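Local coordinates for aminopeptidase-like protein (Chaetomium thermophilum, PDB 5JM6) that binds zinc ions, assembles as a dodecamer and probably acts as a metalloaminopeptidase of the M18 family, at residues A[356-361]-A[376-381]; A[385-390]-A[464-469]; A[82-87]-A[114-119]. All blocks are in the same frame, centred on the assembly; numbering follows the deposited sequence.

Contact 1: A[356-361]-A[376-381]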
loop_
_atom_site.group_PDB
_atom_site.type_symbol
_atom_site.label_atom_id
_atom_site.label_comp_id
_atom_site.label_asym_id
_atom_site.label_seq_id
_atom_site.Cartn_x
_atom_site.Cartn_y
_atom_site.Cartn_z
ATOM N N ILE A 356 50.209 17.479 20.443
ATOM C CA ILE A 356 51.645 17.215 20.463
ATOM C C ILE A 356 52.436 18.493 20.171
ATOM O O ILE A 356 53.525 18.691 20.710
ATOM C CB ILE A 356 52.047 16.093 19.467
ATOM C CG1 ILE A 356 53.489 15.647 19.725
ATOM C CG2 ILE A 356 51.871 16.533 18.020
ATOM C CD1 ILE A 356 53.848 14.331 19.075
ATOM N N THR A 357 51.873 19.372 19.345
ATOM C CA THR A 357 52.508 20.650 19.053
ATOM C C THR A 357 52.575 21.510 20.308
ATOM O O THR A 357 53.606 22.116 20.599
ATOM C CB THR A 357 51.761 21.413 17.946
ATOM O OG1 THR A 357 51.925 20.722 16.702
ATOM C CG2 THR A 357 52.301 22.830 17.809
ATOM N N ILE A 358 51.477 21.549 21.055
ATOM C CA ILE A 358 51.428 22.316 22.291
ATOM C C ILE A 358 52.430 21.772 23.306
ATOM O O ILE A 358 53.150 22.540 23.944
ATOM C CB ILE A 358 50.007 22.324 22.890
ATOM C CG1 ILE A 358 49.079 23.126 21.975
ATOM C CG2 ILE A 358 50.011 22.889 24.303
ATOM C CD1 ILE A 358 47.930 23.795 22.671
ATOM N N GLU A 359 52.494 20.451 23.435
ATOM C CA GLU A 359 53.437 19.835 24.365
ATOM C C GLU A 359 54.873 20.185 23.988
ATOM O O GLU A 359 55.685 20.513 24.853
ATOM C CB GLU A 359 53.244 18.317 24.406
ATOM C CG GLU A 359 51.879 17.894 24.931
ATOM C CD GLU A 359 51.730 16.389 25.060
ATOM O OE1 GLU A 359 52.759 15.680 25.033
ATOM O OE2 GLU A 359 50.581 15.915 25.190
ATOM N N ARG A 360 55.175 20.130 22.695
ATOM C CA ARG A 360 56.496 20.501 22.202
ATOM C C ARG A 360 56.873 21.933 22.560
ATOM O O ARG A 360 57.997 22.197 22.991
ATOM C CB ARG A 360 56.564 20.340 20.690
ATOM C CG ARG A 360 56.805 18.944 20.191
ATOM C CD ARG A 360 57.835 19.057 19.098
ATOM N NE ARG A 360 57.564 18.217 17.942
ATOM C CZ ARG A 360 58.399 18.099 16.917
ATOM N NH1 ARG A 360 59.549 18.761 16.928
ATOM N NH2 ARG A 360 58.093 17.323 15.888
ATOM N N ILE A 361 55.937 22.856 22.357
ATOM C CA ILE A 361 56.167 24.257 22.687
ATOM C C ILE A 361 56.475 24.404 24.168
ATOM O O ILE A 361 57.451 25.048 24.552
ATOM C CB ILE A 361 54.952 25.137 22.337
ATOM C CG1 ILE A 361 54.617 25.034 20.849
ATOM C CG2 ILE A 361 55.221 26.585 22.713
ATOM C CD1 ILE A 361 53.256 25.599 20.499
ATOM N N GLY A 376 50.960 18.194 34.376
ATOM C CA GLY A 376 50.826 19.058 35.526
ATOM C C GLY A 376 51.711 20.284 35.508
ATOM O O GLY A 376 51.572 21.130 36.382
ATOM N N ILE A 377 52.692 20.350 34.612
ATOM C CA ILE A 377 53.036 21.651 34.049
ATOM C C ILE A 377 52.119 21.827 32.841
ATOM O O ILE A 377 51.557 22.898 32.615
ATOM C CB ILE A 377 54.537 21.817 33.688
ATOM C CG1 ILE A 377 54.818 23.272 33.312
ATOM C CG2 ILE A 377 54.970 20.910 32.556
ATOM C CD1 ILE A 377 54.276 24.276 34.308
ATOM N N LEU A 378 51.962 20.744 32.081
ATOM C CA LEU A 378 50.895 20.633 31.107
ATOM C C LEU A 378 49.637 20.262 31.873
ATOM O O LEU A 378 49.598 19.253 32.574
ATOM C CB LEU A 378 51.211 19.582 30.039
ATOM C CG LEU A 378 50.167 19.423 28.930
ATOM C CD1 LEU A 378 50.288 20.547 27.911
ATOM C CD2 LEU A 378 50.277 18.065 28.255
ATOM N N GLY A 379 48.600 21.064 31.708
ATOM C CA GLY A 379 47.366 20.907 32.450
ATOM C C GLY A 379 47.193 21.975 33.507
ATOM O O GLY A 379 46.065 22.361 33.795
ATOM N N GLN A 380 48.292 22.520 34.018
ATOM C CA GLN A 380 48.228 23.843 34.615
ATOM C C GLN A 380 48.041 24.782 33.440
ATOM O O GLN A 380 47.261 25.732 33.498
ATOM C CB GLN A 380 49.487 24.193 35.409
ATOM C CG GLN A 380 49.656 23.425 36.703
ATOM C CD GLN A 380 50.820 23.939 37.530
ATOM O OE1 GLN A 380 50.855 25.108 37.911
ATOM N NE2 GLN A 380 51.787 23.068 37.802
ATOM N N THR A 381 48.758 24.486 32.361
ATOM C CA THR A 381 48.613 25.217 31.112
ATOM C C THR A 381 47.197 25.072 30.569
ATOM O O THR A 381 46.534 26.067 30.278
ATOM C CB THR A 381 49.617 24.730 30.050
ATOM O OG1 THR A 381 50.952 24.868 30.548
ATOM C CG2 THR A 381 49.472 25.539 28.775
#
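Leu378 rests against one flank of helix 353-368, where its CD2 meets Glu359 and its CD1 meets Ile358. CD2 is the closer one, 3.7 Å from CG of Glu359. The glutamate lies across this methyl at about a right angle to the leucine chain, and its OE2 is 3.8 Å from the same CD2. Glu359 has CG anti to the carbonyl carbon (chi1 -63°) and is extended beyond it, which carries the chain past the methyl. This closer approach is on the partly exposed side: Glu359 also packs on Phe373 of the same chain and on Pro375 of a neighbouring subunit. The slacker approach faces the buried sheet side. There CD1 of Leu378 comes no nearer than 4.3 Å to CG2 of Ile358. The Ile358 side chain, buried, also packs on Ile127 and Met129 of strand 127-133.

The turn that presents Leu378 has its own bonds. Ile377 O accepts from Thr381 OG1 (2.9 Å) and from Thr381 N, which reach it from opposite faces of its plane. Across the two segments the contact is van der Waals, made mainly by aliphatic carbons, with the carboxylate only brushing the methyl. It depends on shape rather than on directed polar bonds.

Contact 2: A[385-390]-A[464-469]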
loop_
_atom_site.group_PDB
_atom_site.type_symbol
_atom_site.label_atom_id
_atom_site.label_comp_id
_atom_site.label_asym_id
_atom_site.label_seq_id
_atom_site.Cartn_x
_atom_site.Cartn_y
_atom_site.Cartn_z
ATOM N N SER A 385 43.712 27.742 29.915
ATOM C CA SER A 385 43.442 27.969 28.504
ATOM C C SER A 385 41.954 28.062 28.185
ATOM O O SER A 385 41.099 27.833 29.041
ATOM C CB SER A 385 44.074 26.850 27.673
ATOM O OG SER A 385 45.485 26.859 27.808
ATOM N N PHE A 386 41.665 28.410 26.935
ATOM C CA PHE A 386 40.310 28.396 26.409
ATOM C C PHE A 386 40.374 28.128 24.911
ATOM O O PHE A 386 41.210 28.701 24.211
ATOM C CB PHE A 386 39.601 29.719 26.703
ATOM C CG PHE A 386 38.125 29.686 26.441
ATOM C CD1 PHE A 386 37.628 29.890 25.165
ATOM C CD2 PHE A 386 37.231 29.457 27.473
ATOM C CE1 PHE A 386 36.273 29.863 24.921
ATOM C CE2 PHE A 386 35.871 29.430 27.235
ATOM C CZ PHE A 386 35.392 29.634 25.956
ATOM N N LEU A 387 39.471 27.290 24.417
ATOM C CA LEU A 387 39.463 26.924 23.006
ATOM C C LEU A 387 38.170 27.343 22.330
ATOM O O LEU A 387 37.096 26.854 22.673
ATOM C CB LEU A 387 39.653 25.416 22.828
ATOM C CG LEU A 387 39.386 24.942 21.394
ATOM C CD1 LEU A 387 40.579 25.227 20.488
ATOM C CD2 LEU A 387 38.976 23.473 21.332
ATOM N N VAL A 388 38.273 28.244 21.361
ATOM C CA VAL A 388 37.119 28.563 20.541
ATOM C C VAL A 388 37.171 27.696 19.289
ATOM O O VAL A 388 38.017 27.890 18.416
ATOM C CB VAL A 388 37.074 30.057 20.163
ATOM C CG1 VAL A 388 35.949 30.323 19.180
ATOM C CG2 VAL A 388 36.907 30.912 21.411
ATOM N N SER A 389 36.257 26.733 19.219
ATOM C CA SER A 389 36.149 25.845 18.071
ATOM C C SER A 389 35.122 26.428 17.120
ATOM O O SER A 389 33.933 26.470 17.432
ATOM C CB SER A 389 35.749 24.434 18.509
ATOM O OG SER A 389 35.365 23.638 17.402
ATOM N N SER A 390 35.576 26.884 15.959
ATOM C CA SER A 390 34.708 27.680 15.107
ATOM C C SER A 390 34.374 27.015 13.774
ATOM O O SER A 390 35.236 26.844 12.914
ATOM C CB SER A 390 35.333 29.057 14.866
ATOM O OG SER A 390 36.482 28.981 14.044
ATOM N N PRO A 464 34.909 20.031 17.437
ATOM C CA PRO A 464 34.633 20.632 18.751
ATOM C C PRO A 464 35.396 19.993 19.914
ATOM O O PRO A 464 35.416 20.525 21.022
ATOM C CB PRO A 464 33.121 20.410 18.925
ATOM C CG PRO A 464 32.759 19.324 17.955
ATOM C CD PRO A 464 33.694 19.488 16.803
ATOM N N MET A 465 35.931 18.808 19.664
ATOM C CA MET A 465 36.398 17.904 20.708
ATOM C C MET A 465 37.913 17.735 20.899
ATOM O O MET A 465 38.373 16.718 21.420
ATOM C CB MET A 465 35.647 16.606 20.522
ATOM C CG MET A 465 34.160 16.986 20.592
ATOM S SD MET A 465 32.907 15.799 20.125
ATOM C CE MET A 465 33.393 15.511 18.435
ATOM N N LEU A 466 38.688 18.672 20.367
ATOM C CA LEU A 466 39.977 18.967 20.985
ATOM C C LEU A 466 39.777 19.261 22.475
ATOM O O LEU A 466 40.678 19.050 23.286
ATOM C CB LEU A 466 40.642 20.154 20.306
ATOM C CG LEU A 466 40.806 19.977 18.806
ATOM C CD1 LEU A 466 40.496 21.268 18.104
ATOM C CD2 LEU A 466 42.223 19.555 18.524
ATOM N N SER A 467 38.590 19.759 22.819
ATOM C CA SER A 467 38.242 20.079 24.201
ATOM C C SER A 467 38.380 18.874 25.126
ATOM O O SER A 467 38.851 19.007 26.251
ATOM C CB SER A 467 36.814 20.628 24.278
ATOM O OG SER A 467 36.433 20.865 25.623
ATOM N N ALA A 468 37.968 17.701 24.655
ATOM C CA ALA A 468 38.080 16.490 25.461
ATOM C C ALA A 468 39.519 15.988 25.505
ATOM O O ALA A 468 39.993 15.530 26.542
ATOM C CB ALA A 468 37.158 15.406 24.925
ATOM N N ALA A 469 40.211 16.082 24.374
ATOM C CA ALA A 469 41.574 15.578 24.271
ATOM C C ALA A 469 42.538 16.341 25.179
ATOM O O ALA A 469 43.471 15.758 25.729
ATOM C CB ALA A 469 42.049 15.639 22.822
#
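Leu387 and Ser389 both turn their side chains toward segment 464-469 with the first torsion anti to the backbone N, CG at 169° and OG at 168°. They are alternate residues of one strand, and therefore share a face of the sheet. Leu387 places CD2 against the start of helix 466-470, 3.9 Å from CB of Leu466. The same methyl lies 4.0 Å from Ser467 N. The two leucine side chains cross at about a right angle, and CD1 of Leu466 is 4.2 Å from CD2 of Leu387. Ser389 meets the chain just before the helix. Its OG packs at 3.4 Å from Pro464 CA, while the first bond of the proline side chain leads away from the strand. Ser467 OG is hydrogen-bonded to Val472 O, so its polar end is tied to the loop that leads into strand 473-481. A neighbouring subunit also reaches this turn: Ser467 packs on Arg346 and Ala468 on Leu345 of that chain.

Strand 386-394 runs between parallel neighbours 127-133 and 473-481 in the large mixed sheet. The side chain of Ser389 is about 6 Å from that of Asp391, which binds zinc with His133 and Asp306. The side chain of Pro464 is about 9 Å from a zinc ion. A short helix laid over central strands, close to the metal ligands, places this contact beside the two-zinc site of an M18 aminopeptidase-type catalytic domain.

Contact 3: A[82-87]-A[114-119]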
loop_
_atom_site.group_PDB
_atom_site.type_symbol
_atom_site.label_atom_id
_atom_site.label_comp_id
_atom_site.label_asym_id
_atom_site.label_seq_id
_atom_site.Cartn_x
_atom_site.Cartn_y
_atom_site.Cartn_z
ATOM N N ALA A 82 54.826 38.274 7.456
ATOM C CA ALA A 82 54.611 38.960 8.727
ATOM C C ALA A 82 55.704 38.637 9.747
ATOM O O ALA A 82 55.663 39.118 10.879
ATOM C CB ALA A 82 53.245 38.602 9.291
ATOM N N GLY A 83 56.674 37.822 9.346
ATOM C CA GLY A 83 57.805 37.516 10.205
ATOM C C GLY A 83 57.662 36.290 11.088
ATOM O O GLY A 83 58.327 36.189 12.119
ATOM N N TYR A 84 56.796 35.360 10.698
ATOM C CA TYR A 84 56.664 34.100 11.427
ATOM C C TYR A 84 57.758 33.120 11.011
ATOM O O TYR A 84 58.189 33.100 9.857
ATOM C CB TYR A 84 55.283 33.474 11.203
ATOM C CG TYR A 84 54.157 34.129 11.980
ATOM C CD1 TYR A 84 53.786 35.446 11.732
ATOM C CD2 TYR A 84 53.449 33.422 12.946
ATOM C CE1 TYR A 84 52.754 36.045 12.436
ATOM C CE2 TYR A 84 52.414 34.013 13.653
ATOM C CZ TYR A 84 52.072 35.324 13.394
ATOM O OH TYR A 84 51.044 35.919 14.091
ATOM N N VAL A 85 58.202 32.312 11.967
ATOM C CA VAL A 85 59.235 31.310 11.732
ATOM C C VAL A 85 58.607 29.921 11.684
ATOM O O VAL A 85 57.804 29.572 12.546
ATOM C CB VAL A 85 60.317 31.359 12.830
ATOM C CG1 VAL A 85 61.283 30.194 12.695
ATOM C CG2 VAL A 85 61.057 32.687 12.787
ATOM N N GLU A 86 58.962 29.134 10.674
ATOM C CA GLU A 86 58.404 27.793 10.530
ATOM C C GLU A 86 59.137 26.786 11.406
ATOM O O GLU A 86 60.366 26.757 11.429
ATOM C CB GLU A 86 58.459 27.337 9.071
ATOM C CG GLU A 86 58.026 25.892 8.872
ATOM C CD GLU A 86 57.868 25.512 7.414
ATOM O OE1 GLU A 86 57.313 24.425 7.145
ATOM O OE2 GLU A 86 58.295 26.292 6.536
ATOM N N LEU A 87 58.383 25.959 12.126
ATOM C CA LEU A 87 58.991 24.906 12.926
ATOM C C LEU A 87 58.752 23.544 12.283
ATOM O O LEU A 87 57.668 22.975 12.411
ATOM C CB LEU A 87 58.426 24.933 14.348
ATOM C CG LEU A 87 58.656 26.231 15.123
ATOM C CD1 LEU A 87 57.823 26.271 16.395
ATOM C CD2 LEU A 87 60.127 26.389 15.448
ATOM N N ALA A 114 49.454 28.117 13.688
ATOM C CA ALA A 114 50.265 29.316 13.867
ATOM C C ALA A 114 50.023 29.918 15.244
ATOM O O ALA A 114 48.895 29.914 15.738
ATOM C CB ALA A 114 49.959 30.333 12.781
ATOM N N PHE A 115 51.078 30.432 15.867
ATOM C CA PHE A 115 50.946 30.998 17.202
ATOM C C PHE A 115 51.980 32.076 17.503
ATOM O O PHE A 115 53.057 32.110 16.904
ATOM C CB PHE A 115 51.029 29.889 18.260
ATOM C CG PHE A 115 52.338 29.147 18.272
ATOM C CD1 PHE A 115 52.574 28.111 17.382
ATOM C CD2 PHE A 115 53.328 29.476 19.186
ATOM C CE1 PHE A 115 53.776 27.425 17.395
ATOM C CE2 PHE A 115 54.532 28.792 19.204
ATOM C CZ PHE A 115 54.756 27.768 18.306
ATOM N N THR A 116 51.630 32.965 18.429
ATOM C CA THR A 116 52.559 33.957 18.952
ATOM C C THR A 116 52.720 33.767 20.452
ATOM O O THR A 116 51.749 33.512 21.165
ATOM C CB THR A 116 52.093 35.399 18.684
ATOM O OG1 THR A 116 50.999 35.720 19.552
ATOM C CG2 THR A 116 51.663 35.565 17.239
ATOM N N VAL A 117 53.954 33.894 20.922
ATOM C CA VAL A 117 54.265 33.746 22.335
ATOM C C VAL A 117 54.355 35.122 22.982
ATOM O O VAL A 117 55.156 35.950 22.561
ATOM C CB VAL A 117 55.590 32.989 22.537
ATOM C CG1 VAL A 117 55.797 32.651 24.004
ATOM C CG2 VAL A 117 55.618 31.730 21.677
ATOM N N GLY A 118 53.528 35.375 23.991
ATOM C CA GLY A 118 53.548 36.657 24.673
ATOM C C GLY A 118 54.896 36.941 25.311
ATOM O O GLY A 118 55.601 36.019 25.715
ATOM N N GLN A 119 55.265 38.216 25.396
ATOM C CA GLN A 119 56.555 38.601 25.965
ATOM C C GLN A 119 56.633 38.318 27.459
ATOM O O GLN A 119 57.721 38.198 28.021
ATOM C CB GLN A 119 56.836 40.083 25.724
ATOM C CG GLN A 119 56.943 40.483 24.271
ATOM C CD GLN A 119 56.991 41.986 24.101
ATOM O OE1 GLN A 119 57.726 42.679 24.807
ATOM N NE2 GLN A 119 56.190 42.502 23.177
#
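Tyr84 and Leu87 reach from segment 82-87 to two successive residues of strand 111-117, Thr116 and Phe115, and they do so on different faces of the sheet. Two kinds of contact result.

The first is the packing of an aromatic ring on a methyl and a carbonyl. The far end of the Tyr84 ring lies by Thr116 CG2, with OH at 3.2 Å and CZ at 3.9 Å from this methyl. The hydroxyl lies by this methyl and has no hydrogen bond to segment 114-119. Phe115 O approaches the same ring at a slant, 3.8 Å from CE2. The tyrosine and threonine side chains cross obliquely. An alanine in place of Tyr84 would probably leave a gap between Thr116 and the helix residues Leu318 and Leu319, with the threonine methyl deprived of its aromatic partner.

The second kind is purely apolar. Leu87 CD1 meets Phe115 CZ at 3.9 Å, and the two side chains stand at about a right angle. The first bond of the Phe115 side chain leads away from segment 82-87. With CG between the backbone N and the carbonyl carbon (chi1 62°), the ring is brought back to the leucine.

Both pairs span strand 102-107, which lies between 85-86 and 111-117 and holds Val85, Leu87 and Phe115 by backbone hydrogen bonds. Helix 68-81 ends just before, in a Schellman motif at Gly83, and the chain then turns into the edge strand. Tyr84 and Ala114 pack under helix 305-320. On the other face, Leu87 rests on Trp93 and Leu97, while Phe115 also touches Ile330 and Leu332 of the adjoining strand 330-336.

How the contacts relate
Along the chain contact 3 comes first, then contact 1, then contact 2, each closing before the next opens. Contacts 2 and 3 both reach the same mixed sheet: contact 3 lies at its edge, contact 2 at its central strands. Their centres are about 21 Å apart and they do not touch. Contact 1 is about 17 Å from contact 3 and about 14 Å from contact 2, centre to centre. It meets contact 3 where Ile361 CD1 packs on Phe115 CZ, and it adjoins contact 2 in sequence, helix 380-383 running on to strand 386-394. Contacts 1 and 2 both lie where this chain meets other subunits of the dodecamer, whereas no other chain touches the segments of contact 3. Only contact 2 lies near zinc.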